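Local coordinates for uncharacterized protein (Legionella pneumophila subsp. pneumophila str. Philadelphia 1, PDB 4RXV) that is of unknown function but, as the N-terminal, clan CA peptidase-family part of a longer Legionella protein, probably acts as a cysteine protease-like enzyme, at residues Phe105-Ala110 and Leu138-Leu143; Leu158-Phe163 and Ser197-Thr202; Thr167-Pro172 and Leu185-Glu190. One frame throughout, in Å; residues are numbered along the deposited sequence.

Contact 1. Residues Phe105-Ala110 and Leu138-Leu143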
loop_
_atom_site.group_PDB
_atom_site.type_symbol
_atom_site.label_atom_id
_atom_site.label_comp_id
_atom_site.label_asym_id
_atom_site.label_seq_id
_atom_site.Cartn_x
_atom_site.Cartn_y
_atom_site.Cartn_z
ATOM N N PHE A 105 -0.970 -3.229 -4.396
ATOM C CA PHE A 105 0.075 -3.054 -3.401
ATOM C C PHE A 105 -0.460 -2.382 -2.122
ATOM O O PHE A 105 -0.074 -2.756 -1.014
ATOM C CB PHE A 105 1.203 -2.237 -4.025
ATOM C CG PHE A 105 2.610 -2.494 -3.461
ATOM C CD1 PHE A 105 2.847 -3.100 -2.249
ATOM C CD2 PHE A 105 3.695 -2.088 -4.206
ATOM C CE1 PHE A 105 4.153 -3.291 -1.794
ATOM C CE2 PHE A 105 4.992 -2.241 -3.751
ATOM C CZ PHE A 105 5.219 -2.837 -2.544
ATOM N N ALA A 106 -1.335 -1.393 -2.273
ATOM C CA ALA A 106 -1.880 -0.659 -1.144
ATOM C C ALA A 106 -2.525 -1.585 -0.110
ATOM O O ALA A 106 -2.580 -1.230 1.062
ATOM C CB ALA A 106 -2.863 0.379 -1.610
ATOM N N TYR A 107 -3.009 -2.751 -0.520
ATOM C CA TYR A 107 -3.666 -3.673 0.378
ATOM C C TYR A 107 -2.685 -4.150 1.451
ATOM O O TYR A 107 -3.100 -4.434 2.566
ATOM C CB TYR A 107 -4.211 -4.860 -0.389
ATOM C CG TYR A 107 -5.227 -4.559 -1.481
ATOM C CD1 TYR A 107 -5.802 -3.314 -1.668
ATOM C CD2 TYR A 107 -5.574 -5.562 -2.371
ATOM C CE1 TYR A 107 -6.708 -3.085 -2.686
ATOM C CE2 TYR A 107 -6.478 -5.337 -3.382
ATOM C CZ TYR A 107 -7.024 -4.092 -3.537
ATOM O OH TYR A 107 -7.936 -3.844 -4.541
ATOM N N HIS A 108 -1.403 -4.261 1.098
ATOM C CA HIS A 108 -0.388 -4.682 2.062
ATOM C C HIS A 108 -0.352 -3.700 3.220
ATOM O O HIS A 108 -0.402 -4.082 4.384
ATOM C CB HIS A 108 0.954 -4.743 1.353
ATOM C CG HIS A 108 2.058 -5.342 2.154
ATOM N ND1 HIS A 108 2.578 -4.751 3.286
ATOM C CD2 HIS A 108 2.755 -6.479 1.943
ATOM C CE1 HIS A 108 3.538 -5.528 3.744
ATOM N NE2 HIS A 108 3.669 -6.576 2.946
ATOM N N SER A 109 -0.230 -2.422 2.904
ATOM C CA SER A 109 -0.187 -1.385 3.946
ATOM C C SER A 109 -1.485 -1.287 4.720
ATOM O O SER A 109 -1.438 -1.041 5.933
ATOM C CB SER A 109 0.163 -0.021 3.362
ATOM O OG SER A 109 1.439 -0.012 2.777
ATOM N N ALA A 110 -2.633 -1.480 4.079
ATOM C CA ALA A 110 -3.885 -1.528 4.821
ATOM C C ALA A 110 -3.815 -2.611 5.897
ATOM O O ALA A 110 -4.235 -2.377 7.035
ATOM C CB ALA A 110 -5.059 -1.745 3.895
ATOM N N LEU A 138 -6.660 3.375 -11.921
ATOM C CA LEU A 138 -5.496 2.523 -12.143
ATOM C C LEU A 138 -4.748 2.131 -10.875
ATOM O O LEU A 138 -3.991 1.172 -10.886
ATOM C CB LEU A 138 -4.485 3.220 -13.055
ATOM C CG LEU A 138 -4.979 3.608 -14.431
ATOM C CD1 LEU A 138 -3.858 4.244 -15.231
ATOM C CD2 LEU A 138 -5.523 2.400 -15.171
ATOM N N HIS A 139 -4.913 2.892 -9.800
ATOM C CA HIS A 139 -3.997 2.820 -8.660
ATOM C C HIS A 139 -4.754 2.887 -7.347
ATOM O O HIS A 139 -5.381 3.892 -7.049
ATOM C CB HIS A 139 -3.078 4.015 -8.763
ATOM C CG HIS A 139 -2.061 4.109 -7.677
ATOM N ND1 HIS A 139 -1.409 3.012 -7.159
ATOM C CD2 HIS A 139 -1.560 5.185 -7.032
ATOM C CE1 HIS A 139 -0.559 3.408 -6.225
ATOM N NE2 HIS A 139 -0.622 4.721 -6.143
ATOM N N ASN A 140 -4.665 1.844 -6.539
ATOM C CA ASN A 140 -5.292 1.894 -5.223
ATOM C C ASN A 140 -4.331 2.492 -4.208
ATOM O O ASN A 140 -3.106 2.342 -4.316
ATOM C CB ASN A 140 -5.811 0.537 -4.805
ATOM C CG ASN A 140 -6.885 0.033 -5.762
ATOM O OD1 ASN A 140 -7.714 0.802 -6.227
ATOM N ND2 ASN A 140 -6.856 -1.234 -6.069
ATOM N N ILE A 141 -4.899 3.201 -3.253
ATOM C CA ILE A 141 -4.165 3.909 -2.211
ATOM C C ILE A 141 -4.848 3.649 -0.886
ATOM O O ILE A 141 -6.072 3.562 -0.819
ATOM C CB ILE A 141 -4.156 5.453 -2.505
ATOM C CG1 ILE A 141 -3.393 5.720 -3.812
ATOM C CG2 ILE A 141 -3.576 6.224 -1.350
ATOM C CD1 ILE A 141 -3.490 7.174 -4.276
ATOM N N THR A 142 -4.076 3.551 0.185
ATOM C CA THR A 142 -4.602 3.399 1.539
ATOM C C THR A 142 -4.623 4.743 2.224
ATOM O O THR A 142 -3.686 5.539 2.079
ATOM C CB THR A 142 -3.831 2.311 2.269
ATOM O OG1 THR A 142 -4.172 1.080 1.633
ATOM C CG2 THR A 142 -4.158 2.214 3.749
ATOM N N LEU A 143 -5.688 4.998 2.983
ATOM C CA LEU A 143 -5.831 6.218 3.770
ATOM C C LEU A 143 -5.979 5.900 5.246
ATOM O O LEU A 143 -6.616 4.922 5.630
ATOM C CB LEU A 143 -7.058 7.039 3.370
ATOM C CG LEU A 143 -7.189 7.417 1.899
ATOM C CD1 LEU A 143 -8.529 8.152 1.693
ATOM C CD2 LEU A 143 -6.023 8.248 1.438
HETATM O O HOH W 1 -1.518 0.202 -4.748
#
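Helix 105-114 lies against strand 136-146 of the antiparallel sheet, a helix-on-sheet packing consistent with the papain-like fold of clan CA. The two short segments run almost parallel, 12° apart, with their axes approaching to 7.0 Å. Small side chains allow this closeness. The methyl of Ala-106 settles directly on the strand backbone, its CB 3.4 Å from Asn-140 O and also against the CA of Ile-141. Beside it, Thr-142 turns its hydroxyl anti to its own carbonyl carbon, so that OG1 donates to Ala-106 O at 2.9 Å. The donor sits above the carbonyl plane, 54° out of it; the same oxygen also receives the helical N-H of Ala-110, so two donors grip one buried carbonyl. The other branch of Thr-142 is apolar and suits the helix flank, CG2 resting 3.9 Å from Ala-110 CA.

Close to Ala-106, a water joins the backbones, hydrogen-bonded to Ala-106 N at 3.0 Å and to Asn-140 O at 2.7 Å. The CB of His-139 points away from the helix, but its ring turns back toward it, and ND1 bonds to the backbone O of Cys-102. A cysteine and a histidine are thus brought together as in a clan CA triad, though their catalytic role is inferred. Asn-140, directed toward the helix, crosses Tyr-107 obliquely with amide and ring planes only 14° apart. Tyr-107 OH and Asn-140 ND2 come within 3.2 Å, yet at an angle too poor for a hydrogen bond. Each polar end is engaged elsewhere: the tyrosine hydroxyl bonds to Leu-69 O, while the asparagine amide donates to Ser-103 O, tying the strand to the chain preceding Phe-105.

Contact 2. Residues Leu158-Phe163 and Ser197-Thr202; sequences LTAEVF and SLFPAT
Phe-199 fills the angle between the two loops, and its course explains most of their contact. Its CB lies 4.1 Å from Leu-158 O; from there CG swings anti to the residue's own carbonyl carbon (chi1 -55°), sending the ring across the 158-163 turn. Along one rim, CD1 comes 3.5 Å from Leu-158 O and CE1 meets the branch carbon of Leu-158, at 4.0 Å from CG. Along the other rim, CE2 touches the methyl of Ala-160, 3.9 Å from its CB, where a small side chain lets the turn come close. One face of the ring is covered by the Thr-159 to Ala-160 peptide, with Ala-160 N over its centre, and the opposite face by CG of Leu-198. At the tip, CZ of Phe-199 points into the face of Phe-163, giving a T-shaped stack with centroids 5.0 Å apart and planes at 79°.

Behind the ring the backbones join in a single antiparallel bridge. Leu-158 N donates to Ala-201 O at 2.8 Å, and Ala-201 N returns the bond to Leu-158 O at 2.9 Å. A cis peptide precedes Pro-200, turning the chain between the aromatic residue and this bridge. The hydrogen bonds are all between backbone atoms, while the side chains meet through carbon and the ring also lies against peptide groups: packing that fastens the loop between strands 136-146 and 168-170 to the loop leading into strand 202-206.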
loop_
_atom_site.group_PDB
_atom_site.type_symbol
_atom_site.label_atom_id
_atom_site.label_comp_id
_atom_site.label_asym_id
_atom_site.label_seq_id
_atom_site.Cartn_x
_atom_site.Cartn_y
_atom_site.Cartn_z
ATOM N N LEU A 158 -14.747 10.535 -4.259
ATOM C CA LEU A 158 -13.938 11.240 -3.302
ATOM C C LEU A 158 -13.178 12.343 -4.040
ATOM O O LEU A 158 -12.465 12.085 -5.020
ATOM C CB LEU A 158 -12.990 10.259 -2.630
ATOM C CG LEU A 158 -12.010 10.845 -1.610
ATOM C CD1 LEU A 158 -12.710 11.389 -0.390
ATOM C CD2 LEU A 158 -11.001 9.798 -1.186
ATOM N N THR A 159 -13.350 13.571 -3.564
ATOM C CA THR A 159 -12.674 14.754 -4.079
ATOM C C THR A 159 -12.128 15.550 -2.895
ATOM O O THR A 159 -12.434 15.245 -1.746
ATOM C CB THR A 159 -13.638 15.623 -4.844
ATOM O OG1 THR A 159 -14.690 15.980 -3.957
ATOM C CG2 THR A 159 -14.209 14.869 -6.029
ATOM N N ALA A 160 -11.355 16.591 -3.177
ATOM C CA ALA A 160 -10.681 17.334 -2.129
ATOM C C ALA A 160 -11.654 17.911 -1.107
ATOM O O ALA A 160 -11.334 17.985 0.082
ATOM C CB ALA A 160 -9.832 18.437 -2.735
ATOM N N GLU A 161 -12.838 18.328 -1.547
ATOM C CA GLU A 161 -13.744 19.017 -0.624
ATOM C C GLU A 161 -14.464 18.056 0.325
ATOM O O GLU A 161 -15.140 18.501 1.248
ATOM C CB GLU A 161 -14.744 19.926 -1.358
ATOM C CG GLU A 161 -15.840 19.208 -2.105
ATOM C CD GLU A 161 -15.409 18.742 -3.481
ATOM O OE1 GLU A 161 -16.294 18.327 -4.264
ATOM O OE2 GLU A 161 -14.198 18.792 -3.787
ATOM N N VAL A 162 -14.314 16.751 0.102
ATOM C CA VAL A 162 -14.840 15.754 1.043
ATOM C C VAL A 162 -13.707 14.850 1.576
ATOM O O VAL A 162 -13.939 13.721 1.991
ATOM C CB VAL A 162 -16.034 14.943 0.429
ATOM C CG1 VAL A 162 -17.226 15.868 0.170
ATOM C CG2 VAL A 162 -15.655 14.232 -0.850
ATOM N N PHE A 163 -12.483 15.386 1.595
ATOM C CA PHE A 163 -11.286 14.688 2.106
ATOM C C PHE A 163 -10.974 15.265 3.498
ATOM O O PHE A 163 -10.605 16.433 3.608
ATOM C CB PHE A 163 -10.142 14.958 1.142
ATOM C CG PHE A 163 -8.946 14.047 1.275
ATOM C CD1 PHE A 163 -8.998 12.729 0.891
ATOM C CD2 PHE A 163 -7.726 14.557 1.676
ATOM C CE1 PHE A 163 -7.874 11.930 0.956
ATOM C CE2 PHE A 163 -6.590 13.750 1.723
ATOM C CZ PHE A 163 -6.665 12.459 1.351
ATOM N N SER A 197 -2.937 13.334 -9.259
ATOM C CA SER A 197 -3.807 12.274 -9.739
ATOM C C SER A 197 -4.605 11.641 -8.610
ATOM O O SER A 197 -5.325 10.679 -8.840
ATOM C CB SER A 197 -2.991 11.200 -10.438
ATOM O OG SER A 197 -2.157 10.533 -9.530
ATOM N N LEU A 198 -4.486 12.184 -7.400
ATOM C CA LEU A 198 -5.175 11.627 -6.231
ATOM C C LEU A 198 -6.687 11.641 -6.411
ATOM O O LEU A 198 -7.356 10.637 -6.194
ATOM C CB LEU A 198 -4.764 12.423 -4.986
ATOM C CG LEU A 198 -5.424 12.073 -3.651
ATOM C CD1 LEU A 198 -5.232 10.620 -3.318
ATOM C CD2 LEU A 198 -4.865 12.954 -2.560
ATOM N N PHE A 199 -7.212 12.780 -6.835
ATOM C CA PHE A 199 -8.654 12.965 -7.038
ATOM C C PHE A 199 -8.955 13.097 -8.530
ATOM O O PHE A 199 -8.143 13.664 -9.275
ATOM C CB PHE A 199 -9.151 14.220 -6.315
ATOM C CG PHE A 199 -8.826 14.249 -4.861
ATOM C CD1 PHE A 199 -9.326 13.302 -3.998
ATOM C CD2 PHE A 199 -7.978 15.219 -4.361
ATOM C CE1 PHE A 199 -8.992 13.320 -2.667
ATOM C CE2 PHE A 199 -7.658 15.247 -3.029
ATOM C CZ PHE A 199 -8.178 14.305 -2.175
ATOM N N PRO A 200 -10.129 12.616 -8.983
ATOM C CA PRO A 200 -11.179 11.957 -8.196
ATOM C C PRO A 200 -10.816 10.515 -7.876
ATOM O O PRO A 200 -10.034 9.863 -8.584
ATOM C CB PRO A 200 -12.383 11.997 -9.133
ATOM C CG PRO A 200 -11.778 11.938 -10.478
ATOM C CD PRO A 200 -10.542 12.781 -10.382
ATOM N N ALA A 201 -11.411 10.015 -6.801
ATOM C CA ALA A 201 -11.168 8.660 -6.339
ATOM C C ALA A 201 -12.481 7.996 -5.982
ATOM O O ALA A 201 -13.513 8.666 -5.880
ATOM C CB ALA A 201 -10.208 8.666 -5.129
ATOM N N THR A 202 -12.450 6.687 -5.801
ATOM C CA THR A 202 -13.595 5.924 -5.375
ATOM C C THR A 202 -13.222 5.149 -4.114
ATOM O O THR A 202 -12.139 4.601 -4.010
ATOM C CB THR A 202 -14.102 4.988 -6.505
ATOM O OG1 THR A 202 -15.318 4.373 -6.077
ATOM C CG2 THR A 202 -13.087 3.929 -6.900
#

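Contact 3. Residues Thr167-Pro172 and Leu185-Glu190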
loop_
_atom_site.group_PDB
_atom_site.type_symbol
_atom_site.label_atom_id
_atom_site.label_comp_id
_atom_site.label_asym_id
_atom_site.label_seq_id
_atom_site.Cartn_x
_atom_site.Cartn_y
_atom_site.Cartn_z
ATOM N N THR A 167 -6.203 13.622 7.147
ATOM C CA THR A 167 -6.039 12.369 6.417
ATOM C C THR A 167 -4.580 12.179 6.017
ATOM O O THR A 167 -3.917 13.107 5.577
ATOM C CB THR A 167 -6.932 12.326 5.189
ATOM O OG1 THR A 167 -8.290 12.444 5.607
ATOM C CG2 THR A 167 -6.762 11.017 4.434
ATOM N N LEU A 168 -4.086 10.960 6.199
ATOM C CA LEU A 168 -2.755 10.570 5.749
ATOM C C LEU A 168 -2.834 9.518 4.644
ATOM O O LEU A 168 -3.652 8.608 4.680
ATOM C CB LEU A 168 -1.937 10.005 6.897
ATOM C CG LEU A 168 -1.716 10.966 8.060
ATOM C CD1 LEU A 168 -1.122 10.238 9.254
ATOM C CD2 LEU A 168 -0.796 12.119 7.658
ATOM N N ILE A 169 -1.987 9.690 3.642
ATOM C CA ILE A 169 -1.923 8.814 2.488
ATOM C C ILE A 169 -0.832 7.765 2.704
ATOM O O ILE A 169 0.257 8.090 3.218
ATOM C CB ILE A 169 -1.645 9.668 1.223
ATOM C CG1 ILE A 169 -2.890 10.508 0.902
ATOM C CG2 ILE A 169 -1.226 8.843 0.022
ATOM C CD1 ILE A 169 -2.568 11.781 0.176
ATOM N N VAL A 170 -1.079 6.549 2.242
ATOM C CA VAL A 170 -0.148 5.437 2.360
ATOM C C VAL A 170 -0.128 4.710 0.999
ATOM O O VAL A 170 -1.106 4.083 0.600
ATOM C CB VAL A 170 -0.512 4.495 3.518
ATOM C CG1 VAL A 170 0.546 3.416 3.625
ATOM C CG2 VAL A 170 -0.653 5.281 4.827
ATOM N N ASP A 171 1.017 4.780 0.330
ATOM C CA ASP A 171 1.158 4.310 -1.035
ATOM C C ASP A 171 2.467 3.525 -1.174
ATOM O O ASP A 171 3.495 4.076 -1.607
ATOM C CB ASP A 171 1.109 5.495 -1.993
ATOM C CG ASP A 171 1.034 5.078 -3.452
ATOM O OD1 ASP A 171 1.259 3.882 -3.786
ATOM O OD2 ASP A 171 0.740 5.972 -4.283
ATOM N N PRO A 172 2.458 2.236 -0.820
ATOM C CA PRO A 172 3.687 1.451 -0.932
ATOM C C PRO A 172 4.198 1.310 -2.370
ATOM O O PRO A 172 5.407 1.237 -2.587
ATOM C CB PRO A 172 3.296 0.094 -0.351
ATOM C CG PRO A 172 1.796 0.040 -0.461
ATOM C CD PRO A 172 1.355 1.458 -0.220
ATOM N N LEU A 185 4.494 7.377 2.608
ATOM C CA LEU A 185 4.148 6.529 3.756
ATOM C C LEU A 185 3.658 7.389 4.929
ATOM O O LEU A 185 4.451 7.859 5.758
ATOM C CB LEU A 185 5.319 5.643 4.171
ATOM C CG LEU A 185 5.824 4.670 3.090
ATOM C CD1 LEU A 185 6.990 3.849 3.590
ATOM C CD2 LEU A 185 4.697 3.751 2.571
ATOM N N ALA A 186 2.333 7.545 5.006
ATOM C CA ALA A 186 1.625 8.245 6.069
ATOM C C ALA A 186 1.942 9.734 6.048
ATOM O O ALA A 186 2.484 10.293 7.009
ATOM C CB ALA A 186 1.892 7.614 7.416
ATOM N N ILE A 187 1.598 10.369 4.927
ATOM C CA ILE A 187 1.884 11.777 4.710
ATOM C C ILE A 187 0.649 12.517 4.203
ATOM O O ILE A 187 -0.254 11.929 3.613
ATOM C CB ILE A 187 3.102 11.994 3.721
ATOM C CG1 ILE A 187 2.775 11.847 2.200
ATOM C CG2 ILE A 187 4.290 11.132 4.118
ATOM C CD1 ILE A 187 2.271 10.554 1.737
ATOM N N PRO A 188 0.586 13.822 4.448
ATOM C CA PRO A 188 -0.520 14.612 3.904
ATOM C C PRO A 188 -0.446 14.770 2.400
ATOM O O PRO A 188 0.620 14.627 1.794
ATOM C CB PRO A 188 -0.378 15.966 4.605
ATOM C CG PRO A 188 1.061 16.030 4.977
ATOM C CD PRO A 188 1.527 14.646 5.225
ATOM N N LYS A 189 -1.575 15.110 1.780
ATOM C CA LYS A 189 -1.634 15.203 0.330
ATOM C C LYS A 189 -0.624 16.162 -0.270
ATOM O O LYS A 189 -0.125 15.908 -1.350
ATOM C CB LYS A 189 -3.047 15.558 -0.136
ATOM C CG LYS A 189 -3.547 16.918 0.289
ATOM C CD LYS A 189 -4.948 17.172 -0.254
ATOM C CE LYS A 189 -5.365 18.628 -0.108
ATOM N NZ LYS A 189 -5.313 19.081 1.307
ATOM N N GLU A 190 -0.269 17.223 0.442
ATOM C CA GLU A 190 0.703 18.171 -0.093
ATOM C C GLU A 190 2.080 17.568 -0.322
ATOM O O GLU A 190 2.850 18.099 -1.135
ATOM C CB GLU A 190 0.824 19.371 0.835
ATOM C CG GLU A 190 -0.403 20.241 0.856
ATOM C CD GLU A 190 -1.521 19.719 1.749
ATOM O OE1 GLU A 190 -1.300 18.822 2.607
ATOM O OE2 GLU A 190 -2.642 20.245 1.592
HETATM O O HOH W 2 -3.901 14.992 3.461
#
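The strand at 168-170 and the chain at 185-187 pair antiparallel, Ile-169 facing both Ala-186 and Ile-187, while Val-170 stands opposite Leu-185 as a non-hydrogen-bonded pair. The register slips by one residue at this G1 beta bulge, where Ala-186 takes the left-handed conformation (phi 67°, psi 61°); a short side chain fits a position often held by glycine. Ile-169 N donates to Ile-187 O at 2.8 Å in an almost straight bond, 175° at the hydrogen. In return Ile-187 N reaches a lone pair of Ile-169 O at 3.1 Å, and Ala-186 N adds a weak, bent bond to the same oxygen at 2.8 Å.

Branched and apolar side chains cover both faces. Ile-187 places CG1 in the crowded position between its backbone N and carbonyl carbon, which folds CD1 back to 3.5 Å from Ile-169 O. Ile-169, on the same face, runs its own chain toward Lys-189, CD1 lying 3.6 Å from Lys-189 CA. On the opposite face Val-170 brings CG2 to 3.8 Å from Ala-186 N, and its CG1 meets CD2 of Leu-185. Leu-168 drapes CD2 along the Ala-186 carbonyl and the ring of Pro-188, a residue without an N-H to satisfy. Past the paired strands, a water donates to Thr-167 O at 2.8 Å and accepts from Lys-189 N at 2.9 Å, continuing the link between the chains.

At the far end Asp-171 is the N-cap of helix 172-176: OD1 accepts from Ala-174 N, and Pro-172 suits the first turn. Its OD2 bonds to NE2 of His-139, an acid-histidine pair that probably orients and polarises the imidazole, consistent with the Asn or Asp that orients the catalytic histidine in clan CA peptidases.

In the fold
Contacts 1 and 3 include neighbouring strands, 136-146 and 168-170, of the antiparallel sheet that also holds 123-133 and 202-206, and contact 2 lies in loops that pack on it, all within the peptidase-family part of the protein. Contact 1 comes first along the chain and lies about 4 Å from the chain's centre; contact 2 then spans the sequence that holds contact 3. Centre to centre, contacts 1 and 3 are about 11 Å apart, 2 and 3 about 13 Å, and 1 and 2 about 15 Å. Between contacts 1 and 3 lies the putative active site. Contact 2 packs farther out, where Leu-198 touches both Ile-141 and Ile-169, extending the hydrophobic core toward the periphery.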